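Local coordinates for 16S rRNA processing protein (Pseudomonas aeruginosa, PDB 2F1L) that probably acts as an accessory factor in the last step of 30S ribosomal subunit assembly, possibly of its head region, and in efficient processing of 16S rRNA, at residues D86-E89 against A90-F93. Numbering follows the deposited sequence.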
loop_
_atom_site.group_PDB
_atom_site.type_symbol
_atom_site.label_atom_id
_atom_site.label_comp_id
_atom_site.label_asym_id
_atom_site.label_seq_id
_atom_site.Cartn_x
_atom_site.Cartn_y
_atom_site.Cartn_z
ATOM N N ASP A 86 -19.828 16.178 21.781
ATOM C CA ASP A 86 -19.836 15.007 22.697
ATOM C C ASP A 86 -19.945 13.686 21.988
ATOM O O ASP A 86 -20.376 13.589 20.834
ATOM C CB ASP A 86 -20.968 15.094 23.706
ATOM C CG ASP A 86 -22.288 14.917 23.060
ATOM O OD1 ASP A 86 -22.699 15.865 22.396
ATOM O OD2 ASP A 86 -22.863 13.823 23.150
ATOM N N ARG A 87 -19.571 12.653 22.725
ATOM C CA ARG A 87 -19.473 11.295 22.166
ATOM C C ARG A 87 -20.790 10.824 21.606
ATOM O O ARG A 87 -20.815 10.100 20.649
ATOM C CB ARG A 87 -18.968 10.337 23.240
ATOM C CG ARG A 87 -18.747 8.866 22.828
ATOM C CD ARG A 87 -18.452 8.093 24.086
ATOM N NE ARG A 87 -18.094 6.695 23.886
ATOM C CZ ARG A 87 -16.898 6.278 23.504
ATOM N NH1 ARG A 87 -15.914 7.123 23.247
ATOM N NH2 ARG A 87 -16.673 5.000 23.403
ATOM N N GLU A 88 -21.898 11.244 22.190
ATOM C CA GLU A 88 -23.185 10.692 21.818
ATOM C C GLU A 88 -23.671 11.235 20.488
ATOM O O GLU A 88 -24.176 10.450 19.688
ATOM C CB GLU A 88 -24.197 10.912 22.932
ATOM C CG GLU A 88 -23.799 10.232 24.219
ATOM C CD GLU A 88 -23.331 8.784 24.013
ATOM O OE1 GLU A 88 -24.052 7.997 23.349
ATOM O OE2 GLU A 88 -22.234 8.432 24.499
ATOM N N GLU A 89 -23.539 12.543 20.229
ATOM C CA GLU A 89 -23.815 13.038 18.883
ATOM C C GLU A 89 -22.823 12.406 17.868
ATOM O O GLU A 89 -23.217 12.021 16.752
ATOM C CB GLU A 89 -23.771 14.565 18.843
ATOM C CG GLU A 89 -24.144 15.179 17.491
ATOM C CD GLU A 89 -25.587 14.967 17.101
ATOM O OE1 GLU A 89 -26.498 15.280 17.921
ATOM O OE2 GLU A 89 -25.805 14.501 15.957
ATOM N N ALA A 90 -21.557 12.254 18.268
ATOM C CA ALA A 90 -20.542 11.719 17.391
ATOM C C ALA A 90 -20.846 10.304 16.858
ATOM O O ALA A 90 -20.466 9.994 15.712
ATOM C CB ALA A 90 -19.212 11.765 18.048
ATOM N N ARG A 91 -21.510 9.469 17.671
ATOM C CA ARG A 91 -21.857 8.122 17.276
ATOM C C ARG A 91 -22.651 8.174 15.999
ATOM O O ARG A 91 -22.506 7.309 15.158
ATOM C CB ARG A 91 -22.759 7.460 18.301
ATOM C CG ARG A 91 -22.077 6.893 19.458
ATOM C CD ARG A 91 -23.086 6.186 20.422
ATOM N NE ARG A 91 -22.593 6.321 21.786
ATOM C CZ ARG A 91 -21.668 5.527 22.318
ATOM N NH1 ARG A 91 -21.229 5.730 23.583
ATOM N NH2 ARG A 91 -21.176 4.524 21.584
ATOM N N THR A 92 -23.508 9.181 15.870
ATOM C CA THR A 92 -24.382 9.286 14.725
ATOM C C THR A 92 -23.647 9.617 13.459
ATOM O O THR A 92 -24.231 9.533 12.417
ATOM C CB THR A 92 -25.486 10.346 14.930
ATOM O OG1 THR A 92 -24.917 11.639 14.879
ATOM C CG2 THR A 92 -26.155 10.169 16.291
ATOM N N PHE A 93 -22.362 9.953 13.533
ATOM C CA PHE A 93 -21.540 10.167 12.334
ATOM C C PHE A 93 -20.929 8.911 11.767
ATOM O O PHE A 93 -20.347 8.946 10.661
ATOM C CB PHE A 93 -20.462 11.211 12.615
ATOM C CG PHE A 93 -21.006 12.583 12.584
ATOM C CD1 PHE A 93 -21.930 12.979 13.534
ATOM C CD2 PHE A 93 -20.715 13.436 11.529
ATOM C CE1 PHE A 93 -22.509 14.237 13.479
ATOM C CE2 PHE A 93 -21.285 14.715 11.460
ATOM C CZ PHE A 93 -22.194 15.106 12.428
HETATM O O HOH W 1 -18.905 3.288 23.889
#
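Arg91 takes hold of Glu88 side-on, three residues back along a short helix: Arg91 NE donates to Glu88 OE1 at 2.7 Å, and Arg91 NH1 reaches the syn lone pair of Glu88 OE2 at 3.0 Å. Both carboxylate oxygens are thus served in one salt bridge, although the two flat groups are twisted 38° apart. Glu88 gets there by folding back, its chain bent at chi2 (-46°), and runs beside Arg91 in the same direction. Arg91 NH1 also lies 3.3 Å from Arg87 NE, another donor, with the guanidinium planes nearly perpendicular. The Glu88 carboxylate probably tempers the closeness of the two positive groups, and water 1 accepts from Arg87 NH2 and, weakly, from Arg91 NH1.

At the start of the helix Asp86 is the N-cap. Asp86 OD2 accepts from Glu88 N at 2.9 Å and, over a longer reach, from Glu89 N, both on the same face of the carboxylate; Asp86 O takes Ala90 N. One residue further on, Arg91 N donates to Arg87 O.

Glu89 O, further along, has two donors in Thr92. Thr92 OG1 donates to Glu89 O at 2.6 Å, in the carbonyl plane, placed by a chi1 of 72°, while Thr92 N sits well above that plane. Phe93 CD1 lies 3.6 Å from Glu89 O, which meets the ring at its edge.

In the chain the helix follows strand 76-81 and precedes strand 97-101 of the RimM N-terminal domain. Arg87, Ala90 and Arg91 rest on Val29 of strand 29-30, Arg87 NH1 bonds to Gly31 O, Phe93 packs on Leu84, and Thr92 O accepts from Arg58 of strand 53-58.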